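Local coordinates for protein sucrose 6(F)-phosphate phosphorylase (Thermoanaerobacterium thermosaccharolyticum DSM 571, PDB 6S9V) that is a phosphorylase of the alpha-amylase family, an enzyme built round a closed parallel beta/alpha barrel of the TIM-barrel type, at residues Phe112-Arg117 and Lys157-Gly162; Tyr447-Gly452 and Lys473-Phe478; Gly452-Glu457 and Leu466-Asp471. One frame throughout, in Å; residues are numbered along the deposited sequence.

Interaction 1: Phe112-Arg117 and Lys157-Gly162; sequences FLKKGR and KIEETG
Leu113 O, a carbonyl in the last turn of its helix, is gripped twice by the facing loop. Glu159 N donates a hydrogen bond of 2.8 Å to Leu113 O, nearly straight at hydrogen (167°) and arriving close to the line of the C=O bond, while the CA-H of Ile158 adds a weaker contact to this oxygen. One residue on, Glu160 N reaches Lys114 O at 3.1 Å, a more bent bond (143°) whose donor is tilted from the carbonyl plane. Two successive amides of the loop thus take up carbonyls that a longer helix would have used itself. Glu160 also folds its CB and CG against Lys114 O, with CG only 3.0 Å from that oxygen, a tight fit. Its carboxylate lies alongside Lys115, OE1 3.5 Å from Lys115 CG. Lys114 NZ stays 4.8 Å from both Glu159 OE1 and Glu160 OE2, so the lysine may soften the acidic charge at this helix end without pairing directly. The apolar half is Ile158. Its CG2, anti to the backbone N, rests on Gly116, 3.5 Å from Gly116 N, where the chain turns out of the helix with positive phi and has no side chain in the way. The other branch ends at CD1, which lies over one face of the Phe112 ring, 4.2 Å from CE2, and also meets Leu113 CD2. The contact fastens the end of helix 107-115 to the turn between strands 153-157 and 164-168, and Phe112 continues onto Glu165 and Val167 of the latter strand.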
loop_
_atom_site.group_PDB
_atom_site.type_symbol
_atom_site.label_atom_id
_atom_site.label_comp_id
_atom_site.label_asym_id
_atom_site.label_seq_id
_atom_site.Cartn_x
_atom_site.Cartn_y
_atom_site.Cartn_z
ATOM N N PHE A 112 23.232 19.209 -8.132
ATOM C CA PHE A 112 23.129 20.184 -7.057
ATOM C C PHE A 112 24.300 20.076 -6.091
ATOM O O PHE A 112 24.861 21.092 -5.669
ATOM C CB PHE A 112 21.813 19.991 -6.305
ATOM C CG PHE A 112 21.727 20.781 -5.036
ATOM C CD1 PHE A 112 21.608 22.156 -5.073
ATOM C CD2 PHE A 112 21.797 20.152 -3.806
ATOM C CE1 PHE A 112 21.546 22.890 -3.911
ATOM C CE2 PHE A 112 21.734 20.881 -2.635
ATOM C CZ PHE A 112 21.606 22.253 -2.689
ATOM N N LEU A 113 24.689 18.852 -5.721
ATOM C CA LEU A 113 25.814 18.712 -4.807
ATOM C C LEU A 113 27.107 19.193 -5.441
ATOM O O LEU A 113 28.024 19.616 -4.732
ATOM C CB LEU A 113 25.962 17.264 -4.354
ATOM C CG LEU A 113 24.922 16.749 -3.363
ATOM C CD1 LEU A 113 25.343 15.365 -2.892
ATOM C CD2 LEU A 113 24.739 17.687 -2.172
ATOM N N LYS A 114 27.205 19.117 -6.769
ATOM C CA LYS A 114 28.393 19.604 -7.457
ATOM C C LYS A 114 28.413 21.127 -7.497
ATOM O O LYS A 114 29.428 21.751 -7.167
ATOM C CB LYS A 114 28.442 19.021 -8.869
ATOM C CG LYS A 114 29.610 19.495 -9.733
ATOM C CD LYS A 114 29.427 18.997 -11.165
ATOM C CE LYS A 114 30.430 19.597 -12.135
ATOM N NZ LYS A 114 31.674 18.777 -12.219
ATOM N N LYS A 115 27.301 21.745 -7.898
ATOM C CA LYS A 115 27.278 23.168 -8.200
ATOM C C LYS A 115 26.539 24.018 -7.175
ATOM O O LYS A 115 26.575 25.250 -7.282
ATOM C CB LYS A 115 26.663 23.414 -9.587
ATOM C CG LYS A 115 27.420 22.756 -10.727
ATOM C CD LYS A 115 26.708 22.962 -12.055
ATOM C CE LYS A 115 27.408 22.227 -13.189
ATOM N NZ LYS A 115 26.638 22.297 -14.463
ATOM N N GLY A 116 25.870 23.414 -6.199
ATOM C CA GLY A 116 25.162 24.214 -5.214
ATOM C C GLY A 116 24.042 25.003 -5.864
ATOM O O GLY A 116 23.276 24.481 -6.683
ATOM N N ARG A 117 23.938 26.287 -5.508
ATOM C CA ARG A 117 22.817 27.094 -5.975
ATOM C C ARG A 117 22.907 27.448 -7.456
ATOM O O ARG A 117 21.887 27.812 -8.049
ATOM C CB ARG A 117 22.710 28.379 -5.149
ATOM C CG ARG A 117 22.563 28.165 -3.642
ATOM C CD ARG A 117 21.496 27.125 -3.295
ATOM N NE ARG A 117 21.340 26.954 -1.849
ATOM C CZ ARG A 117 20.358 27.485 -1.120
ATOM N NH1 ARG A 117 19.414 28.226 -1.686
ATOM N NH2 ARG A 117 20.319 27.264 0.186
ATOM N N LYS A 157 27.921 18.142 1.462
ATOM C CA LYS A 157 29.018 19.032 1.108
ATOM C C LYS A 157 28.857 19.442 -0.347
ATOM O O LYS A 157 28.751 18.582 -1.227
ATOM C CB LYS A 157 30.361 18.333 1.321
ATOM C CG LYS A 157 31.588 19.174 0.996
ATOM C CD LYS A 157 32.849 18.312 1.001
ATOM C CE LYS A 157 34.106 19.138 0.780
ATOM N NZ LYS A 157 35.344 18.309 0.864
ATOM N N ILE A 158 28.813 20.746 -0.598
ATOM C CA ILE A 158 28.767 21.243 -1.968
ATOM C C ILE A 158 30.192 21.233 -2.508
ATOM O O ILE A 158 31.095 21.832 -1.916
ATOM C CB ILE A 158 28.149 22.644 -2.037
ATOM C CG1 ILE A 158 26.762 22.654 -1.390
ATOM C CG2 ILE A 158 28.048 23.106 -3.480
ATOM C CD1 ILE A 158 25.797 21.605 -1.952
ATOM N N GLU A 159 30.396 20.550 -3.631
ATOM C CA GLU A 159 31.751 20.299 -4.105
ATOM C C GLU A 159 32.440 21.597 -4.500
ATOM O O GLU A 159 33.566 21.872 -4.067
ATOM C CB GLU A 159 31.712 19.313 -5.276
ATOM C CG GLU A 159 33.064 18.721 -5.658
ATOM C CD GLU A 159 33.682 19.368 -6.885
ATOM O OE1 GLU A 159 32.931 19.898 -7.731
ATOM O OE2 GLU A 159 34.926 19.341 -7.006
ATOM N N GLU A 160 31.771 22.421 -5.303
ATOM C CA GLU A 160 32.429 23.586 -5.877
ATOM C C GLU A 160 32.693 24.672 -4.842
ATOM O O GLU A 160 33.612 25.476 -5.035
ATOM C CB GLU A 160 31.599 24.119 -7.047
ATOM C CG GLU A 160 31.740 23.245 -8.297
ATOM C CD GLU A 160 30.960 23.762 -9.491
ATOM O OE1 GLU A 160 30.076 24.625 -9.303
ATOM O OE2 GLU A 160 31.218 23.287 -10.617
ATOM N N THR A 161 31.932 24.712 -3.746
ATOM C CA THR A 161 32.118 25.733 -2.725
ATOM C C THR A 161 32.727 25.205 -1.433
ATOM O O THR A 161 33.217 26.006 -0.629
ATOM C CB THR A 161 30.779 26.404 -2.383
ATOM O OG1 THR A 161 29.880 25.436 -1.826
ATOM C CG2 THR A 161 30.155 27.008 -3.626
ATOM N N GLY A 162 32.705 23.894 -1.209
ATOM C CA GLY A 162 33.147 23.337 0.050
ATOM C C GLY A 162 32.230 23.621 1.215
ATOM O O GLY A 162 32.539 23.217 2.341
#

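Interaction 2: Tyr447-Gly452 and Lys473-Phe478; sequences YEAFNG and KRCSLF
Cys475 points its sulfur into an angle between two aromatic rings, and the two rings receive it differently. SG lies over a face of Phe450, 4.0 Å from the ring centroid and 22° off the normal, displaced toward the rim. Toward Tyr447 its approach is oblique: SG is 3.7 Å from Tyr447 CD2, and Cys475 CB meets the same side of that ring at CE2. With chi1 at 56°, SG sits between the backbone N and the carbonyl carbon of its own residue, which carries it to Phe450. Ala449 CB adds to the apolar surroundings, 3.9 Å from Cys475 SG. The far end of Tyr447 is polar. Arg474 N donates to Tyr447 OH at 3.0 Å, a bent bond, and the hydroxyl is also hydrogen-bonded to Ile491 O on the next strand, so the ring is anchored at its tip to two neighbouring strands. Lys473 packs its aliphatic part here: CB is 3.6 Å from Tyr447 OH, and the chain, bent at chi2 (-64°), crosses Glu448 obliquely. Lys473 CE is 4.0 Å from Glu448 OE1, but NZ remains 4.8 Å from it, so any attraction would act at a distance; Glu493 is a long, weak second partner. Phe384 of helix 372-384 meets Phe450 edge-to-face and also touches Cys475. The arrangement is a Cys sulfur-aromatic contact where the short 3-10 turn after helix 432-446 meets strand 473-480 of the antiparallel sheet that follows the barrel, a C-terminal beta domain as is common in alpha-amylase family enzymes.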
loop_
_atom_site.group_PDB
_atom_site.type_symbol
_atom_site.label_atom_id
_atom_site.label_comp_id
_atom_site.label_asym_id
_atom_site.label_seq_id
_atom_site.Cartn_x
_atom_site.Cartn_y
_atom_site.Cartn_z
ATOM N N TYR A 447 -17.744 -14.731 -10.344
ATOM C CA TYR A 447 -19.162 -14.697 -10.024
ATOM C C TYR A 447 -19.702 -13.277 -10.136
ATOM O O TYR A 447 -19.188 -12.351 -9.508
ATOM C CB TYR A 447 -19.428 -15.272 -8.640
ATOM C CG TYR A 447 -20.886 -15.654 -8.506
ATOM C CD1 TYR A 447 -21.415 -16.710 -9.239
ATOM C CD2 TYR A 447 -21.741 -14.925 -7.699
ATOM C CE1 TYR A 447 -22.758 -17.046 -9.145
ATOM C CE2 TYR A 447 -23.075 -15.255 -7.595
ATOM C CZ TYR A 447 -23.578 -16.309 -8.316
ATOM O OH TYR A 447 -24.910 -16.612 -8.211
ATOM N N GLU A 448 -20.770 -13.122 -10.912
ATOM C CA GLU A 448 -21.207 -11.801 -11.347
ATOM C C GLU A 448 -21.831 -10.968 -10.233
ATOM O O GLU A 448 -21.898 -9.738 -10.366
ATOM C CB GLU A 448 -22.194 -11.971 -12.505
ATOM C CG GLU A 448 -21.609 -12.690 -13.730
ATOM C CD GLU A 448 -21.633 -14.229 -13.646
ATOM O OE1 GLU A 448 -21.783 -14.799 -12.537
ATOM O OE2 GLU A 448 -21.500 -14.871 -14.716
ATOM N N ALA A 449 -22.270 -11.593 -9.137
ATOM C CA ALA A 449 -22.974 -10.857 -8.092
ATOM C C ALA A 449 -22.098 -9.795 -7.438
ATOM O O ALA A 449 -22.615 -8.791 -6.930
ATOM C CB ALA A 449 -23.500 -11.824 -7.026
ATOM N N PHE A 450 -20.778 -10.000 -7.410
ATOM C CA PHE A 450 -19.901 -9.020 -6.776
ATOM C C PHE A 450 -19.934 -7.677 -7.489
ATOM O O PHE A 450 -19.487 -6.675 -6.925
ATOM C CB PHE A 450 -18.463 -9.539 -6.737
ATOM C CG PHE A 450 -18.279 -10.712 -5.830
ATOM C CD1 PHE A 450 -18.311 -10.554 -4.451
ATOM C CD2 PHE A 450 -18.069 -11.977 -6.351
ATOM C CE1 PHE A 450 -18.139 -11.638 -3.611
ATOM C CE2 PHE A 450 -17.890 -13.065 -5.508
ATOM C CZ PHE A 450 -17.934 -12.895 -4.142
ATOM N N ASN A 451 -20.460 -7.633 -8.709
ATOM C CA ASN A 451 -20.605 -6.385 -9.435
ATOM C C ASN A 451 -21.982 -5.765 -9.260
ATOM O O ASN A 451 -22.365 -4.902 -10.055
ATOM C CB ASN A 451 -20.292 -6.615 -10.913
ATOM C CG ASN A 451 -18.840 -6.972 -11.131
ATOM O OD1 ASN A 451 -17.956 -6.337 -10.565
ATOM N ND2 ASN A 451 -18.584 -8.004 -11.920
ATOM N N GLY A 452 -22.723 -6.184 -8.236
ATOM C CA GLY A 452 -24.058 -5.691 -7.981
ATOM C C GLY A 452 -24.235 -5.031 -6.630
ATOM O O GLY A 452 -23.388 -4.245 -6.191
ATOM N N LYS A 473 -28.216 -13.656 -10.173
ATOM C CA LYS A 473 -27.052 -14.149 -9.458
ATOM C C LYS A 473 -27.047 -13.584 -8.042
ATOM O O LYS A 473 -27.364 -12.411 -7.824
ATOM C CB LYS A 473 -25.761 -13.749 -10.177
ATOM C CG LYS A 473 -25.733 -14.051 -11.676
ATOM C CD LYS A 473 -25.812 -15.535 -11.994
ATOM C CE LYS A 473 -25.503 -15.787 -13.468
ATOM N NZ LYS A 473 -25.753 -17.197 -13.882
ATOM N N ARG A 474 -26.671 -14.420 -7.084
ATOM C CA ARG A 474 -26.575 -13.983 -5.702
ATOM C C ARG A 474 -25.601 -14.924 -5.014
ATOM O O ARG A 474 -25.642 -16.133 -5.255
ATOM C CB ARG A 474 -27.938 -14.003 -5.013
ATOM C CG ARG A 474 -27.907 -13.626 -3.549
ATOM C CD ARG A 474 -29.277 -13.796 -2.922
ATOM N NE ARG A 474 -29.703 -15.191 -2.933
ATOM C CZ ARG A 474 -29.344 -16.081 -2.012
ATOM N NH1 ARG A 474 -28.556 -15.719 -1.008
ATOM N NH2 ARG A 474 -29.771 -17.333 -2.093
ATOM N N CYS A 475 -24.727 -14.372 -4.183
ATOM C CA CYS A 475 -23.834 -15.187 -3.365
ATOM C C CYS A 475 -23.823 -14.654 -1.942
ATOM O O CYS A 475 -23.716 -13.443 -1.725
ATOM C CB CYS A 475 -22.407 -15.226 -3.938
ATOM S SG CYS A 475 -21.572 -13.654 -4.206
ATOM N N SER A 476 -23.957 -15.565 -0.978
ATOM C CA SER A 476 -24.081 -15.225 0.436
ATOM C C SER A 476 -22.971 -15.934 1.199
ATOM O O SER A 476 -22.932 -17.167 1.243
ATOM C CB SER A 476 -25.451 -15.623 0.983
ATOM O OG SER A 476 -26.474 -14.962 0.265
ATOM N N LEU A 477 -22.070 -15.147 1.770
ATOM C CA LEU A 477 -21.015 -15.665 2.625
ATOM C C LEU A 477 -21.580 -15.965 4.002
ATOM O O LEU A 477 -22.295 -15.142 4.582
ATOM C CB LEU A 477 -19.889 -14.638 2.732
ATOM C CG LEU A 477 -18.782 -14.907 3.758
ATOM C CD1 LEU A 477 -17.961 -16.123 3.342
ATOM C CD2 LEU A 477 -17.896 -13.677 3.939
ATOM N N PHE A 478 -21.267 -17.144 4.526
ATOM C CA PHE A 478 -21.548 -17.449 5.918
ATOM C C PHE A 478 -20.269 -17.958 6.562
ATOM O O PHE A 478 -19.661 -18.906 6.056
ATOM C CB PHE A 478 -22.655 -18.487 6.073
ATOM C CG PHE A 478 -22.954 -18.821 7.502
ATOM C CD1 PHE A 478 -22.263 -19.828 8.157
ATOM C CD2 PHE A 478 -23.898 -18.098 8.206
ATOM C CE1 PHE A 478 -22.524 -20.117 9.473
ATOM C CE2 PHE A 478 -24.166 -18.396 9.534
ATOM C CZ PHE A 478 -23.473 -19.397 10.163
#

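Interaction 3: Gly452-Glu457 and Leu466-Asp471; sequences GEFFIE and LTWKKD
A beta hairpin brings Glu453 to Ile456 against Leu466 to Lys470, the strands running antiparallel at the outer border of the sheet that follows the barrel. Glu453 pairs with Lys469 and Phe455 with Thr467 as hydrogen-bonded pairs, giving four backbone bonds, among them Phe455 N to Thr467 O at 2.8 Å. Between them Phe454 and Trp468 form a non-hydrogen-bonded pair, and these two side chains carry the face turned to the protein. Phe454 CB stands over the six-membered ring of Trp468, 3.6 Å from its centroid and 9° off the normal, a CH-pi contact. Phe454 CG is anti to the backbone N (chi1 174°), near Trp468 CZ2; the phenyl ring is oblique to the five-membered ring, planes at 39°, with CD1 3.4 Å from Trp468 CE2. Phe454 CZ meets Leu466 CD2 at 4.0 Å, and Ile456 CG2 touches that same methyl. Tyr292 and Leu295 of helix 289-295 pack on Ile456 and Leu466. On the other face Phe455 CE2 lies 3.6 Å from CD of the poorly ordered Lys469, the two side chains crossing at about a right angle. Thr467 OG1 is hydrogen-bonded to Ser476 OG of the neighbouring strand; its approach to Glu457 OE2 is weak. Trp468 NE1 bonds to Phe384 O, and at the indole edge Gly452 O lies 3.4 Å from Trp468 CZ3, near the ring plane.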
loop_
_atom_site.group_PDB
_atom_site.type_symbol
_atom_site.label_atom_id
_atom_site.label_comp_id
_atom_site.label_asym_id
_atom_site.label_seq_id
_atom_site.Cartn_x
_atom_site.Cartn_y
_atom_site.Cartn_z
ATOM N N GLY A 452 -22.723 -6.184 -8.236
ATOM C CA GLY A 452 -24.058 -5.691 -7.981
ATOM C C GLY A 452 -24.235 -5.031 -6.630
ATOM O O GLY A 452 -23.388 -4.245 -6.191
ATOM N N GLU A 453 -25.308 -5.392 -5.941
ATOM C CA GLU A 453 -25.689 -4.751 -4.692
ATOM C C GLU A 453 -25.191 -5.558 -3.500
ATOM O O GLU A 453 -25.247 -6.788 -3.499
ATOM C CB GLU A 453 -27.210 -4.598 -4.614
ATOM C CG GLU A 453 -27.798 -3.660 -5.675
ATOM C CD GLU A 453 -29.322 -3.611 -5.669
ATOM O OE1 GLU A 453 -29.940 -4.514 -5.074
ATOM O OE2 GLU A 453 -29.910 -2.674 -6.269
ATOM N N PHE A 454 -24.717 -4.844 -2.482
ATOM C CA PHE A 454 -24.141 -5.432 -1.278
ATOM C C PHE A 454 -25.109 -5.277 -0.113
ATOM O O PHE A 454 -25.663 -4.194 0.098
ATOM C CB PHE A 454 -22.810 -4.753 -0.955
ATOM C CG PHE A 454 -22.183 -5.188 0.349
ATOM C CD1 PHE A 454 -21.764 -6.485 0.541
ATOM C CD2 PHE A 454 -21.987 -4.267 1.371
ATOM C CE1 PHE A 454 -21.171 -6.867 1.736
ATOM C CE2 PHE A 454 -21.392 -4.639 2.566
ATOM C CZ PHE A 454 -20.981 -5.940 2.745
ATOM N N PHE A 455 -25.305 -6.360 0.640
ATOM C CA PHE A 455 -26.195 -6.373 1.796
ATOM C C PHE A 455 -25.491 -7.011 2.991
ATOM O O PHE A 455 -24.969 -8.124 2.887
ATOM C CB PHE A 455 -27.493 -7.127 1.476
ATOM C CG PHE A 455 -28.270 -6.522 0.335
ATOM C CD1 PHE A 455 -29.070 -5.413 0.535
ATOM C CD2 PHE A 455 -28.175 -7.054 -0.938
ATOM C CE1 PHE A 455 -29.775 -4.850 -0.518
ATOM C CE2 PHE A 455 -28.876 -6.501 -1.991
ATOM C CZ PHE A 455 -29.672 -5.395 -1.780
ATOM N N ILE A 456 -25.492 -6.306 4.114
ATOM C CA ILE A 456 -25.006 -6.831 5.387
ATOM C C ILE A 456 -26.193 -7.477 6.094
ATOM O O ILE A 456 -27.201 -6.814 6.363
ATOM C CB ILE A 456 -24.389 -5.725 6.258
ATOM C CG1 ILE A 456 -23.214 -5.040 5.551
ATOM C CG2 ILE A 456 -23.930 -6.297 7.606
ATOM C CD1 ILE A 456 -22.764 -3.763 6.226
ATOM N N GLU A 457 -26.092 -8.772 6.372
ATOM C CA GLU A 457 -27.227 -9.547 6.847
ATOM C C GLU A 457 -27.137 -9.706 8.356
ATOM O O GLU A 457 -26.044 -9.842 8.914
ATOM C CB GLU A 457 -27.284 -10.939 6.204
ATOM C CG GLU A 457 -27.296 -10.953 4.682
ATOM C CD GLU A 457 -28.648 -10.595 4.088
ATOM O OE1 GLU A 457 -29.524 -10.079 4.821
ATOM O OE2 GLU A 457 -28.831 -10.839 2.875
ATOM N N LEU A 466 -22.819 -11.975 4.752
ATOM C CA LEU A 466 -22.751 -10.899 3.771
ATOM C C LEU A 466 -23.211 -11.415 2.415
ATOM O O LEU A 466 -22.858 -12.528 2.015
ATOM C CB LEU A 466 -21.329 -10.350 3.672
ATOM C CG LEU A 466 -20.699 -9.884 4.988
ATOM C CD1 LEU A 466 -19.224 -9.547 4.770
ATOM C CD2 LEU A 466 -21.450 -8.693 5.587
ATOM N N THR A 467 -23.971 -10.590 1.690
ATOM C CA THR A 467 -24.590 -11.015 0.445
ATOM C C THR A 467 -24.371 -9.988 -0.656
ATOM O O THR A 467 -24.476 -8.781 -0.423
ATOM C CB THR A 467 -26.105 -11.237 0.635
ATOM O OG1 THR A 467 -26.336 -12.371 1.481
ATOM C CG2 THR A 467 -26.803 -11.437 -0.708
ATOM N N TRP A 468 -24.078 -10.490 -1.855
ATOM C CA TRP A 468 -24.046 -9.703 -3.083
ATOM C C TRP A 468 -25.133 -10.217 -4.019
ATOM O O TRP A 468 -25.361 -11.429 -4.120
ATOM C CB TRP A 468 -22.672 -9.779 -3.759
ATOM C CG TRP A 468 -21.611 -9.021 -3.027
ATOM C CD1 TRP A 468 -20.849 -9.472 -1.980
ATOM C CD2 TRP A 468 -21.195 -7.675 -3.275
ATOM N NE1 TRP A 468 -19.979 -8.494 -1.572
ATOM C CE2 TRP A 468 -20.170 -7.377 -2.348
ATOM C CE3 TRP A 468 -21.583 -6.695 -4.192
ATOM C CZ2 TRP A 468 -19.545 -6.137 -2.303
ATOM C CZ3 TRP A 468 -20.951 -5.458 -4.150
ATOM C CH2 TRP A 468 -19.946 -5.190 -3.214
ATOM N N LYS A 469 -25.796 -9.296 -4.718
ATOM C CA LYS A 469 -26.871 -9.662 -5.633
ATOM C C LYS A 469 -26.732 -8.909 -6.945
ATOM O O LYS A 469 -26.544 -7.687 -6.940
ATOM C CB LYS A 469 -28.239 -9.339 -5.013
ATOM C CG LYS A 469 -28.633 -10.229 -3.851
ATOM C CD LYS A 469 -29.925 -9.768 -3.180
ATOM C CE LYS A 469 -31.134 -9.912 -4.088
ATOM N NZ LYS A 469 -31.585 -11.330 -4.142
ATOM N N LYS A 470 -26.840 -9.633 -8.062
ATOM C CA LYS A 470 -26.951 -9.010 -9.378
ATOM C C LYS A 470 -27.831 -9.875 -10.268
ATOM O O LYS A 470 -27.479 -11.018 -10.568
ATOM C CB LYS A 470 -25.582 -8.792 -10.033
ATOM C CG LYS A 470 -25.691 -8.157 -11.422
ATOM C CD LYS A 470 -24.345 -7.924 -12.089
ATOM C CE LYS A 470 -24.547 -7.262 -13.457
ATOM N NZ LYS A 470 -23.264 -6.870 -14.121
ATOM N N ASP A 471 -28.958 -9.325 -10.701
ATOM C CA ASP A 471 -29.854 -10.021 -11.631
ATOM C C ASP A 471 -30.287 -11.313 -10.944
ATOM O O ASP A 471 -30.729 -11.262 -9.785
ATOM C CB ASP A 471 -29.148 -10.198 -12.971
ATOM C CG ASP A 471 -28.772 -8.880 -13.613
ATOM O OD1 ASP A 471 -29.494 -7.885 -13.395
ATOM O OD2 ASP A 471 -27.760 -8.840 -14.344
#

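Interactions 2 and 3 both reach one antiparallel sheet, interaction 2 through strand 473-480 alone: they share Gly452, their centres lie 6 Å apart, and strands 463-470 and 473-480 are neighbours joined by backbone bonds such as Leu477 N to Leu466 O. Interaction 2 is the more buried, relying on sulfur, rings and one tyrosine hydroxyl, whereas interaction 3 is a surface hairpin held by regular strand bonds, with an aromatic pair on its inner face. Phe450 of interaction 2 and Trp468 of interaction 3 meet. Interaction 1 is about 48 Å from interaction 2 at the nearest atoms, across the chain's centre; there a partly buried helix end meets loop amides and charged side chains.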